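Local coordinates for protein cytochrome c, class II (PDB 4ULV) that binds heme c covalently, takes up diatomic gases at the heme iron, and probably also transfers electrons, as its cytochrome c' family is generally thought to, at residues A14-I19 with S83-F88; Y21-M26 with A93-A98; A28-K33 with S102-I107; A39-R44 with V97-S102. All blocks are in the same frame, centred on the assembly; numbering follows the deposited sequence.

Interaction 1 (A14-I19 with S83-F88). With HEC (heme c), chain C.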
loop_
_atom_site.group_PDB
_atom_site.type_symbol
_atom_site.label_atom_id
_atom_site.label_comp_id
_atom_site.label_asym_id
_atom_site.label_seq_id
_atom_site.Cartn_x
_atom_site.Cartn_y
_atom_site.Cartn_z
ATOM N N ALA A 14 -4.191 6.817 -4.382
ATOM C CA ALA A 14 -4.548 5.822 -3.375
ATOM C C ALA A 14 -3.298 5.491 -2.527
ATOM O O ALA A 14 -3.377 5.469 -1.309
ATOM C CB ALA A 14 -5.061 4.543 -3.999
ATOM N N ALA A 15 -2.180 5.334 -3.228
ATOM C CA ALA A 15 -0.920 5.006 -2.488
ATOM C C ALA A 15 -0.469 6.122 -1.564
ATOM O O ALA A 15 -0.126 5.903 -0.403
ATOM C CB ALA A 15 0.173 4.649 -3.539
ATOM N N PHE A 16 -0.516 7.337 -2.099
ATOM C CA PHE A 16 -0.162 8.494 -1.269
ATOM C C PHE A 16 -1.067 8.669 -0.078
ATOM O O PHE A 16 -0.604 9.034 1.014
ATOM C CB PHE A 16 -0.071 9.783 -2.075
ATOM C CG PHE A 16 1.159 9.886 -2.958
ATOM C CD1 PHE A 16 2.452 9.850 -2.428
ATOM C CD2 PHE A 16 1.001 10.090 -4.311
ATOM C CE1 PHE A 16 3.528 9.996 -3.284
ATOM C CE2 PHE A 16 2.045 10.229 -5.145
ATOM C CZ PHE A 16 3.322 10.147 -4.642
ATOM N N GLY A 17 -2.357 8.417 -0.236
ATOM C CA GLY A 17 -3.200 8.469 0.905
ATOM C C GLY A 17 -2.827 7.515 2.023
ATOM O O GLY A 17 -2.937 7.801 3.203
ATOM N N LEU A 18 -2.516 6.309 1.598
ATOM C CA LEU A 18 -2.078 5.273 2.571
ATOM C C LEU A 18 -0.744 5.660 3.268
ATOM O O LEU A 18 -0.616 5.463 4.481
ATOM C CB LEU A 18 -2.000 3.909 1.958
ATOM C CG LEU A 18 -3.298 3.338 1.390
ATOM C CD1 LEU A 18 -2.902 2.042 0.723
ATOM C CD2 LEU A 18 -4.341 3.128 2.429
ATOM N N ILE A 19 0.130 6.217 2.464
ATOM C CA ILE A 19 1.425 6.707 3.023
ATOM C C ILE A 19 1.095 7.754 4.076
ATOM O O ILE A 19 1.658 7.752 5.210
ATOM C CB ILE A 19 2.302 7.271 1.926
ATOM C CG1 ILE A 19 2.842 6.156 1.052
ATOM C CG2 ILE A 19 3.424 8.146 2.465
ATOM C CD1 ILE A 19 3.479 6.621 -0.220
ATOM N N SER A 83 14.857 10.901 -9.159
ATOM C CA SER A 83 15.886 11.010 -8.121
ATOM C C SER A 83 15.227 11.276 -6.772
ATOM O O SER A 83 15.506 10.612 -5.799
ATOM C CB SER A 83 16.835 12.112 -8.519
ATOM O OG SER A 83 17.792 12.363 -7.485
ATOM N N LYS A 84 14.279 12.243 -6.744
ATOM C CA LYS A 84 13.536 12.513 -5.489
ATOM C C LYS A 84 12.761 11.265 -5.015
ATOM O O LYS A 84 12.681 10.945 -3.832
ATOM C CB LYS A 84 12.555 13.704 -5.641
ATOM C CG LYS A 84 13.232 15.023 -5.718
ATOM C CD LYS A 84 12.190 16.172 -5.691
ATOM C CE LYS A 84 12.721 17.575 -5.939
ATOM N NZ LYS A 84 13.944 17.869 -5.182
ATOM N N MET A 85 12.089 10.602 -5.959
ATOM C CA MET A 85 11.318 9.419 -5.566
ATOM C C MET A 85 12.183 8.296 -4.997
ATOM O O MET A 85 11.797 7.703 -3.990
ATOM C CB MET A 85 10.465 8.939 -6.727
ATOM C CG MET A 85 9.477 7.833 -6.335
ATOM S SD MET A 85 8.121 8.439 -5.337
ATOM C CE MET A 85 7.100 9.370 -6.518
ATOM N N THR A 86 13.294 8.009 -5.664
ATOM C CA THR A 86 14.204 6.998 -5.113
ATOM C C THR A 86 14.832 7.376 -3.799
ATOM O O THR A 86 14.970 6.551 -2.889
ATOM C CB THR A 86 15.251 6.572 -6.137
ATOM O OG1 THR A 86 16.042 7.648 -6.579
ATOM C CG2 THR A 86 14.653 5.981 -7.319
ATOM N N ALA A 87 15.106 8.669 -3.623
ATOM C CA ALA A 87 15.589 9.141 -2.359
ATOM C C ALA A 87 14.574 9.008 -1.265
ATOM O O ALA A 87 14.884 8.646 -0.131
ATOM C CB ALA A 87 16.094 10.554 -2.462
ATOM N N PHE A 88 13.275 9.206 -1.662
ATOM C CA PHE A 88 12.215 8.977 -0.694
ATOM C C PHE A 88 12.155 7.497 -0.269
ATOM O O PHE A 88 11.997 7.171 0.893
ATOM C CB PHE A 88 10.862 9.498 -1.291
ATOM C CG PHE A 88 9.639 9.047 -0.560
ATOM C CD1 PHE A 88 9.519 9.182 0.815
ATOM C CD2 PHE A 88 8.505 8.599 -1.281
ATOM C CE1 PHE A 88 8.361 8.827 1.478
ATOM C CE2 PHE A 88 7.360 8.222 -0.602
ATOM C CZ PHE A 88 7.246 8.343 0.755
HETATM FE FE HEC C . 3.055 13.125 -2.071
HETATM C CHA HEC C . 0.017 13.538 -3.616
HETATM C CHB HEC C . 1.468 12.623 0.859
HETATM C CHC HEC C . 5.979 12.083 -0.696
HETATM C CHD HEC C . 4.613 13.527 -5.061
HETATM N NA HEC C . 1.044 13.060 -1.506
HETATM C C1A HEC C . -0.062 13.277 -2.245
HETATM C C2A HEC C . -1.228 13.205 -1.470
HETATM C C3A HEC C . -0.814 12.946 -0.201
HETATM C C4A HEC C . 0.614 12.852 -0.248
HETATM C CMA HEC C . -1.668 12.809 1.013
HETATM C CAA HEC C . -2.660 13.400 -1.983
HETATM C CBA HEC C . -3.232 12.053 -2.467
HETATM C CGA HEC C . -4.690 12.155 -2.906
HETATM O O1A HEC C . -4.939 12.682 -3.988
HETATM O O2A HEC C . -5.556 11.659 -2.168
HETATM N NB HEC C . 3.631 12.354 -0.242
HETATM C C1B HEC C . 2.880 12.331 0.895
HETATM C C2B HEC C . 3.618 12.079 2.060
HETATM C C3B HEC C . 4.881 11.926 1.569
HETATM C C4B HEC C . 4.898 12.098 0.188
HETATM C CMB HEC C . 3.137 12.082 3.454
HETATM C CAB HEC C . 6.166 11.637 2.326
HETATM C CBB HEC C . 6.028 10.658 3.485
HETATM N NC HEC C . 5.007 12.774 -2.766
HETATM C C1C HEC C . 6.125 12.416 -2.022
HETATM C C2C HEC C . 7.278 12.425 -2.831
HETATM C C3C HEC C . 6.889 12.824 -4.108
HETATM C C4C HEC C . 5.464 13.033 -3.992
HETATM C CMC HEC C . 8.674 12.073 -2.308
HETATM C CAC HEC C . 7.702 13.060 -5.343
HETATM C CBC HEC C . 8.990 12.321 -5.545
HETATM N ND HEC C . 2.422 13.440 -4.033
HETATM C C1D HEC C . 3.189 13.702 -5.081
HETATM C C2D HEC C . 2.446 14.142 -6.216
HETATM C C3D HEC C . 1.140 14.044 -5.826
HETATM C C4D HEC C . 1.151 13.671 -4.458
HETATM C CMD HEC C . 2.954 14.511 -7.549
HETATM C CAD HEC C . -0.064 14.278 -6.683
HETATM C CBD HEC C . -0.710 12.981 -7.179
HETATM C CGD HEC C . -1.954 13.215 -8.058
HETATM O O1D HEC C . -2.775 14.114 -7.655
HETATM O O2D HEC C . -2.001 12.560 -9.109
#

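Interaction 2 (Y21-M26 with A93-A98)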
loop_
_atom_site.group_PDB
_atom_site.type_symbol
_atom_site.label_atom_id
_atom_site.label_comp_id
_atom_site.label_asym_id
_atom_site.label_seq_id
_atom_site.Cartn_x
_atom_site.Cartn_y
_atom_site.Cartn_z
ATOM N N TYR A 21 -1.593 8.379 5.847
ATOM C CA TYR A 21 -2.225 7.869 7.055
ATOM C C TYR A 21 -1.181 7.270 8.018
ATOM O O TYR A 21 -1.220 7.535 9.207
ATOM C CB TYR A 21 -3.295 6.808 6.722
ATOM C CG TYR A 21 -3.915 6.145 7.910
ATOM C CD1 TYR A 21 -4.989 6.721 8.583
ATOM C CD2 TYR A 21 -3.352 4.963 8.439
ATOM C CE1 TYR A 21 -5.553 6.121 9.698
ATOM C CE2 TYR A 21 -3.903 4.355 9.569
ATOM C CZ TYR A 21 -4.977 4.959 10.211
ATOM O OH TYR A 21 -5.549 4.401 11.303
ATOM N N ASN A 22 -0.279 6.491 7.469
ATOM C CA ASN A 22 0.707 5.845 8.305
ATOM C C ASN A 22 1.759 6.816 8.822
ATOM O O ASN A 22 2.056 6.799 10.013
ATOM C CB ASN A 22 1.331 4.659 7.516
ATOM C CG ASN A 22 0.437 3.435 7.508
ATOM O OD1 ASN A 22 0.422 2.694 8.471
ATOM N ND2 ASN A 22 -0.387 3.303 6.471
ATOM N N PHE A 23 2.231 7.667 7.927
ATOM C CA PHE A 23 3.222 8.663 8.326
ATOM C C PHE A 23 2.632 9.638 9.343
ATOM O O PHE A 23 3.319 10.100 10.285
ATOM C CB PHE A 23 3.702 9.409 7.087
ATOM C CG PHE A 23 4.935 10.267 7.317
ATOM C CD1 PHE A 23 6.145 9.677 7.530
ATOM C CD2 PHE A 23 4.882 11.626 7.222
ATOM C CE1 PHE A 23 7.292 10.404 7.751
ATOM C CE2 PHE A 23 6.004 12.379 7.422
ATOM C CZ PHE A 23 7.235 11.760 7.668
ATOM N N GLY A 24 1.384 10.020 9.150
ATOM C CA GLY A 24 0.655 10.896 10.074
ATOM C C GLY A 24 0.461 10.349 11.457
ATOM O O GLY A 24 0.636 11.018 12.464
ATOM N N ASP A 25 0.178 9.038 11.510
ATOM C CA ASP A 25 0.104 8.368 12.810
ATOM C C ASP A 25 1.408 8.378 13.564
ATOM O O ASP A 25 1.457 8.621 14.785
ATOM C CB ASP A 25 -0.476 6.955 12.703
ATOM C CG ASP A 25 -0.880 6.406 14.048
ATOM O OD1 ASP A 25 -1.801 6.984 14.662
ATOM O OD2 ASP A 25 -0.274 5.378 14.480
ATOM N N MET A 26 2.481 8.105 12.829
ATOM C CA MET A 26 3.805 8.128 13.405
ATOM C C MET A 26 4.097 9.549 13.948
ATOM O O MET A 26 4.606 9.703 15.065
ATOM C CB MET A 26 4.819 7.750 12.328
ATOM C CG MET A 26 4.658 6.292 11.902
ATOM S SD MET A 26 5.550 5.948 10.348
ATOM C CE MET A 26 7.071 6.016 11.094
ATOM N N ALA A 93 13.018 3.682 3.981
ATOM C CA ALA A 93 13.700 2.460 4.458
ATOM C C ALA A 93 14.534 2.814 5.716
ATOM O O ALA A 93 14.584 2.071 6.726
ATOM C CB ALA A 93 14.585 1.855 3.386
ATOM N N ALA A 94 15.228 3.951 5.646
ATOM C CA ALA A 94 16.075 4.390 6.769
ATOM C C ALA A 94 15.267 4.683 8.041
ATOM O O ALA A 94 15.686 4.384 9.163
ATOM C CB ALA A 94 16.924 5.576 6.399
ATOM N N LEU A 95 14.073 5.239 7.856
ATOM C CA LEU A 95 13.202 5.435 8.997
ATOM C C LEU A 95 12.730 4.133 9.617
ATOM O O LEU A 95 12.633 3.980 10.842
ATOM C CB LEU A 95 11.980 6.289 8.559
ATOM C CG LEU A 95 10.839 6.535 9.539
ATOM C CD1 LEU A 95 11.341 7.189 10.825
ATOM C CD2 LEU A 95 9.756 7.413 8.898
ATOM N N ALA A 96 12.395 3.184 8.734
ATOM C CA ALA A 96 12.041 1.846 9.208
ATOM C C ALA A 96 13.181 1.199 10.023
ATOM O O ALA A 96 12.914 0.554 11.040
ATOM C CB ALA A 96 11.579 0.956 8.079
ATOM N N VAL A 97 14.435 1.365 9.556
ATOM C CA VAL A 97 15.582 0.843 10.330
ATOM C C VAL A 97 15.666 1.587 11.668
ATOM O O VAL A 97 15.816 0.931 12.715
ATOM C CB VAL A 97 16.909 0.977 9.506
ATOM C CG1 VAL A 97 18.105 0.682 10.341
ATOM C CG2 VAL A 97 16.912 0.044 8.304
ATOM N N ALA A 98 15.557 2.932 11.658
ATOM C CA ALA A 98 15.688 3.673 12.898
ATOM C C ALA A 98 14.625 3.275 13.914
ATOM O O ALA A 98 14.848 3.199 15.116
ATOM C CB ALA A 98 15.570 5.183 12.607
#

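Interaction 3 (A28-K33 with S102-I107)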
loop_
_atom_site.group_PDB
_atom_site.type_symbol
_atom_site.label_atom_id
_atom_site.label_comp_id
_atom_site.label_asym_id
_atom_site.label_seq_id
_atom_site.Cartn_x
_atom_site.Cartn_y
_atom_site.Cartn_z
ATOM N N ALA A 28 1.966 11.854 14.841
ATOM C CA ALA A 28 1.126 12.116 16.044
ATOM C C ALA A 28 1.757 11.571 17.313
ATOM O O ALA A 28 1.719 12.209 18.357
ATOM C CB ALA A 28 -0.294 11.576 15.869
ATOM N N MET A 29 2.339 10.373 17.236
ATOM C CA MET A 29 2.980 9.790 18.383
ATOM C C MET A 29 4.256 10.564 18.790
ATOM O O MET A 29 4.543 10.723 20.008
ATOM C CB MET A 29 3.407 8.364 18.087
ATOM C CG MET A 29 2.252 7.373 17.931
ATOM S SD MET A 29 2.856 5.663 17.815
ATOM C CE MET A 29 1.306 4.819 17.626
ATOM N N LEU A 30 5.009 11.053 17.815
ATOM C CA LEU A 30 6.234 11.854 18.122
ATOM C C LEU A 30 5.906 13.256 18.650
ATOM O O LEU A 30 6.754 13.866 19.345
ATOM C CB LEU A 30 7.106 12.000 16.908
ATOM C CG LEU A 30 7.734 10.685 16.457
ATOM C CD1 LEU A 30 8.447 10.903 15.129
ATOM C CD2 LEU A 30 8.652 10.052 17.513
ATOM N N LYS A 31 4.729 13.780 18.356
ATOM C CA LYS A 31 4.320 15.131 18.654
ATOM C C LYS A 31 3.325 15.189 19.784
ATOM O O LYS A 31 2.757 16.221 20.023
ATOM C CB LYS A 31 3.838 15.793 17.364
ATOM C CG LYS A 31 5.051 15.903 16.456
ATOM C CD LYS A 31 4.817 16.676 15.197
ATOM C CE LYS A 31 4.203 15.855 14.116
ATOM N NZ LYS A 31 4.626 16.392 12.811
ATOM N N GLY A 32 3.151 14.128 20.543
ATOM C CA GLY A 32 2.391 14.115 21.758
ATOM C C GLY A 32 0.889 14.050 21.603
ATOM O O GLY A 32 0.119 14.254 22.591
ATOM N N LYS A 33 0.424 13.746 20.381
ATOM C CA LYS A 33 -0.991 13.850 20.074
ATOM C C LYS A 33 -1.707 12.547 20.287
ATOM O O LYS A 33 -2.917 12.538 20.347
ATOM C CB LYS A 33 -1.180 14.387 18.667
ATOM C CG LYS A 33 -0.833 15.867 18.631
ATOM C CD LYS A 33 -0.962 16.506 17.287
ATOM C CE LYS A 33 -0.947 18.019 17.502
ATOM N NZ LYS A 33 -0.903 18.685 16.185
ATOM N N SER A 102 15.538 2.044 20.047
ATOM C CA SER A 102 14.910 2.977 20.966
ATOM C C SER A 102 15.621 4.328 21.010
ATOM O O SER A 102 15.424 5.060 21.982
ATOM C CB SER A 102 14.874 2.333 22.342
ATOM O OG SER A 102 16.172 2.104 22.828
ATOM N N ASP A 103 16.500 4.619 20.048
ATOM C CA ASP A 103 17.221 5.892 19.981
ATOM C C ASP A 103 16.263 6.979 19.478
ATOM O O ASP A 103 16.036 7.080 18.274
ATOM C CB ASP A 103 18.496 5.717 19.117
ATOM C CG ASP A 103 19.285 6.966 18.923
ATOM O OD1 ASP A 103 18.864 8.078 19.329
ATOM O OD2 ASP A 103 20.388 6.806 18.336
ATOM N N GLN A 104 15.652 7.693 20.427
ATOM C CA GLN A 104 14.601 8.614 20.096
ATOM C C GLN A 104 15.153 9.747 19.260
ATOM O O GLN A 104 14.460 10.269 18.382
ATOM C CB GLN A 104 13.740 8.971 21.292
ATOM C CG GLN A 104 12.753 7.861 21.763
ATOM C CD GLN A 104 11.930 7.052 20.667
ATOM O OE1 GLN A 104 11.093 7.593 19.962
ATOM N NE2 GLN A 104 12.156 5.746 20.601
ATOM N N ASN A 105 16.361 10.225 19.525
ATOM C CA ASN A 105 16.955 11.342 18.767
ATOM C C ASN A 105 17.117 10.951 17.290
ATOM O O ASN A 105 16.855 11.709 16.373
ATOM C CB ASN A 105 18.329 11.694 19.386
ATOM C CG ASN A 105 19.010 12.873 18.726
ATOM O OD1 ASN A 105 18.800 14.028 19.130
ATOM N ND2 ASN A 105 19.867 12.606 17.753
ATOM N N ASN A 106 17.625 9.740 17.085
ATOM C CA ASN A 106 17.846 9.250 15.730
ATOM C C ASN A 106 16.477 9.070 15.014
ATOM O O ASN A 106 16.325 9.426 13.843
ATOM C CB ASN A 106 18.641 7.975 15.734
ATOM C CG ASN A 106 19.088 7.610 14.352
ATOM O OD1 ASN A 106 19.835 8.355 13.684
ATOM N ND2 ASN A 106 18.625 6.463 13.889
ATOM N N ILE A 107 15.492 8.507 15.714
ATOM C CA ILE A 107 14.156 8.365 15.098
ATOM C C ILE A 107 13.565 9.725 14.725
ATOM O O ILE A 107 13.004 9.850 13.605
ATOM C CB ILE A 107 13.197 7.594 16.006
ATOM C CG1 ILE A 107 13.606 6.133 16.030
ATOM C CG2 ILE A 107 11.734 7.732 15.585
ATOM C CD1 ILE A 107 13.024 5.330 17.175
#

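Interaction 4 (A39-R44 with V97-S102)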
loop_
_atom_site.group_PDB
_atom_site.type_symbol
_atom_site.label_atom_id
_atom_site.label_comp_id
_atom_site.label_asym_id
_atom_site.label_seq_id
_atom_site.Cartn_x
_atom_site.Cartn_y
_atom_site.Cartn_z
ATOM N N ALA A 39 6.068 -0.510 18.906
ATOM C CA ALA A 39 5.829 -1.588 17.974
ATOM C C ALA A 39 4.949 -1.145 16.806
ATOM O O ALA A 39 5.249 -1.404 15.653
ATOM C CB ALA A 39 5.194 -2.789 18.654
ATOM N N VAL A 40 3.910 -0.365 17.158
ATOM C CA VAL A 40 3.043 0.211 16.130
ATOM C C VAL A 40 3.831 1.172 15.279
ATOM O O VAL A 40 3.744 1.186 14.045
ATOM C CB VAL A 40 1.805 0.856 16.733
ATOM C CG1 VAL A 40 1.010 1.599 15.677
ATOM C CG2 VAL A 40 0.953 -0.214 17.397
ATOM N N PHE A 41 4.618 2.055 15.965
ATOM C CA PHE A 41 5.410 3.026 15.205
ATOM C C PHE A 41 6.299 2.299 14.170
ATOM O O PHE A 41 6.475 2.764 13.035
ATOM C CB PHE A 41 6.254 3.891 16.175
ATOM C CG PHE A 41 7.035 4.989 15.530
ATOM C CD1 PHE A 41 8.284 4.759 14.996
ATOM C CD2 PHE A 41 6.524 6.306 15.483
ATOM C CE1 PHE A 41 8.985 5.744 14.359
ATOM C CE2 PHE A 41 7.252 7.329 14.895
ATOM C CZ PHE A 41 8.486 7.063 14.376
ATOM N N SER A 42 6.961 1.225 14.639
ATOM C CA SER A 42 7.854 0.459 13.769
ATOM C C SER A 42 7.111 -0.156 12.570
ATOM O O SER A 42 7.562 -0.081 11.479
ATOM C CB SER A 42 8.536 -0.649 14.571
ATOM O OG SER A 42 9.276 -1.481 13.692
ATOM N N THR A 43 5.979 -0.760 12.858
ATOM C CA THR A 43 5.257 -1.428 11.750
ATOM C C THR A 43 4.661 -0.373 10.762
ATOM O O THR A 43 4.642 -0.643 9.540
ATOM C CB THR A 43 4.273 -2.452 12.272
ATOM O OG1 THR A 43 4.170 -3.516 11.302
ATOM C CG2 THR A 43 2.964 -1.830 12.586
ATOM N N ARG A 44 4.338 0.811 11.275
ATOM C CA ARG A 44 3.964 1.902 10.403
ATOM C C ARG A 44 5.112 2.356 9.552
ATOM O O ARG A 44 4.945 2.676 8.369
ATOM C CB ARG A 44 3.294 3.048 11.150
ATOM C CG ARG A 44 1.930 2.592 11.715
ATOM C CD ARG A 44 0.964 3.677 11.686
ATOM N NE ARG A 44 -0.154 3.416 12.507
ATOM C CZ ARG A 44 -1.220 2.732 12.110
ATOM N NH1 ARG A 44 -1.237 2.190 10.913
ATOM N NH2 ARG A 44 -2.225 2.616 12.953
ATOM N N VAL A 97 14.435 1.365 9.556
ATOM C CA VAL A 97 15.582 0.843 10.330
ATOM C C VAL A 97 15.666 1.587 11.668
ATOM O O VAL A 97 15.816 0.931 12.715
ATOM C CB VAL A 97 16.909 0.977 9.506
ATOM C CG1 VAL A 97 18.105 0.682 10.341
ATOM C CG2 VAL A 97 16.912 0.044 8.304
ATOM N N ALA A 98 15.557 2.932 11.658
ATOM C CA ALA A 98 15.688 3.673 12.898
ATOM C C ALA A 98 14.625 3.275 13.914
ATOM O O ALA A 98 14.848 3.199 15.116
ATOM C CB ALA A 98 15.570 5.183 12.607
ATOM N N ALA A 99 13.423 2.953 13.389
ATOM C CA ALA A 99 12.337 2.538 14.243
ATOM C C ALA A 99 12.501 1.185 14.941
ATOM O O ALA A 99 11.768 0.862 15.861
ATOM C CB ALA A 99 11.024 2.528 13.439
ATOM N N LYS A 100 13.505 0.424 14.520
ATOM C CA LYS A 100 13.829 -0.810 15.207
ATOM C C LYS A 100 14.710 -0.614 16.453
ATOM O O LYS A 100 14.998 -1.583 17.109
ATOM C CB LYS A 100 14.511 -1.815 14.250
ATOM C CG LYS A 100 13.756 -2.099 12.977
ATOM C CD LYS A 100 12.352 -2.504 13.279
ATOM C CE LYS A 100 11.537 -2.811 11.997
ATOM N NZ LYS A 100 10.928 -1.506 11.463
ATOM N N SER A 101 15.080 0.606 16.776
ATOM C CA SER A 101 15.920 0.960 17.922
ATOM C C SER A 101 15.042 1.808 18.853
ATOM O O SER A 101 13.945 2.314 18.462
ATOM C CB SER A 101 17.076 1.818 17.452
ATOM O OG SER A 101 16.605 3.156 17.314
ATOM N N SER A 102 15.538 2.044 20.047
ATOM C CA SER A 102 14.910 2.977 20.966
ATOM C C SER A 102 15.621 4.328 21.010
ATOM O O SER A 102 15.424 5.060 21.982
ATOM C CB SER A 102 14.874 2.333 22.342
ATOM O OG SER A 102 16.172 2.104 22.828
#

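Interaction 1 (A14-I19 with S83-F88)
Phe16 has CG anti to its carbonyl carbon (chi1 -74°), which lays the ring flat over the heme. Met85 starts in the other direction, with CG anti to the backbone N, then bends at chi2 and chi3 to bring its methyl up to that ring. This is the heme pocket inside the four-helix bundle of a cytochrome c', between helices 5-30 and 78-98. The Phe16 ring runs nearly parallel to the porphyrin, with the pyrrole nitrogen ND of the heme 3.3 Å from the ring plane and over its centre. Phe16 CE1 comes within 3.4 Å of the iron, covering what is probably the gas-binding side, away from His122. Met85 CE meets the ring at its edge, 4.3 Å from Phe16 CZ, while resting on the thioether-linked arm at heme CBC. An alanine in place of Phe16 would strip this lid from the iron and is likely to open a gap over the porphyrin, with the Met85 methyl losing its aromatic neighbour. One helical turn further on, the roles are exchanged: Ile19 CG2 stands at the Phe88 edge, 4.2 Å from CZ. The same methyl lies 3.8 Å from heme CBB, and Phe88 CB packs 3.5 Å from heme CMC.

Interaction 2 (Y21-M26 with A93-A98)
In the apolar interior of the helical bundle, just past the heme, Leu95 of helix 78-98 reaches across to Phe23 and Met26 of helix 5-30. A single methyl does most of the work: CD2 of Leu95 sits 3.7 Å from Met26 CE and 4.0 Å from Phe23 CE1. Met26 and Leu95 come at each other tip to tip. The methionine chain leaves its helix extended, with chi2 at 165°, and turns only at chi3, so that the S-methyl swings round in front of the leucine branch; CE also lies 4.1 Å from Leu95 CG. Phe23 and Leu95 cross obliquely instead, and the methyl arrives at the ring edge, near the ring plane, not over a face. Leu95 can serve both partners because its CG stands anti to the backbone N (chi1 174°), aimed at the opposite helix. In the up-down-up-down bundle of cytochromes c' these two helices are diagonal partners running in the same direction, and the CA atoms of Phe23 and Leu95 remain 10.5 Å apart, so the gap is bridged by side chains reaching in from both helices. Helices 38-51 and 104-125 fill the flanks: Met26 also touches Phe41 and Ala45, while Phe23 stacks on the ring of Phe111 and leans on the heme. On the side of helix 5-30 turned from Leu95, the Tyr21 ring meets that of Tyr11 of the second subunit, and the buried Asp25 makes salt bridges to Arg44 and Lys34.

Interaction 3 (A28-K33 with S102-I107)
Leu30 and Ile107 face each other where one helix stops and another starts, their CA atoms 9.2 Å apart. Helix 5-30 ends at Leu30: Lys31 leaves helical angles, Gly32 takes a positive phi of 79°, and the backbone N of Lys33 reaches back to Ala28 O at 2.9 Å. That six-to-one bond, with glycine in the left-handed position, is what one expects of a Schellman-type helix ending. Across from it, helix 104-125 opens with Asp103 as N-cap. Asp103 OD1 accepts from the backbone N of Asn106 at 3.1 Å; the N-H points fairly straight at it (164°) but comes from above the carboxylate plane, 66° out of it. The carboxylate thus occupies an otherwise unused N-H of the first turn, and its negative charge probably suits the positive end of the helix dipole.

The side-chain contact itself is small and mostly apolar. One methyl of Leu30, CD2, meets both partners: Ile107 CG2 at 4.3 Å and Gln104 OE1 at 4.2 Å. The glutamine is bent at chi2, which brings its amide round to the edge of the contact, where the oxygen merely packs on the methyl. The two helices are neighbours in the bundle and run in opposite directions. Phe41 of helix 38-51 touches both Leu30 and Ile107, while Ile107 also packs on Ala98 of helix 78-98.

Interaction 4 (A39-R44 with V97-S102)
Lys100 doubles back from the loop after helix 78-98 to reach Ser42 on helix 38-51, at one end of the four-helix bundle. Its CB points away from Ser42, yet bends at chi2 (-53°) and chi4 (-87°) curl the chain round. CD then passes 3.3 Å from Ser42 OG, CE lies 3.1 Å from the same oxygen, and NZ closes on it with a hydrogen bond of 2.8 Å, the ammonium donating. Ser42 OG is ready for this because it stands anti to the backbone N, on the side facing the loop. NZ has two more partners, a salt bridge to Asp46 OD1 and a hydrogen bond to Ala96 O of helix 78-98, so three acceptors hold the lysine tip. A valine in place of Ser42 would remove this oxygen and is likely to leave NZ with one acceptor fewer and the curled chain less firmly fixed.

Beneath the lysine the backbones draw close, with the CA atoms of Ser42 and Ala99 only 5.0 Å apart, a spacing that such small side chains allow. Ala99 follows Ala98 in a type I turn that ends at Ser101. Phe41, with CG anti to its backbone N, sends its ring past the turn towards the bundle interior and presents its edge to Ala99. The alanine CB lies in the ring plane, 3.9 Å from Phe41 CD1.

In the fold
Interactions 1 and 2 join the same diagonal pair, helices 5-30 and 78-98, at neighbouring levels with centres 12 Å apart; both are buried and apolar, the first built round the heme and the second joined by side chains, with Phe23 at the heme margin. Interactions 3 and 4 lie at the far end of the bundle, partly buried and away from the heme, and tie adjacent helices or their connecting loops. Interaction 3 is still apolar across the gap, with its polar bonds inside each segment; interaction 4 adds a lysine-serine hydrogen bond. Interactions 2, 3 and 4 also touch one another: Met26 packs on Arg44 between 2 and 4, and Leu95 on Ile107 between 2 and 3.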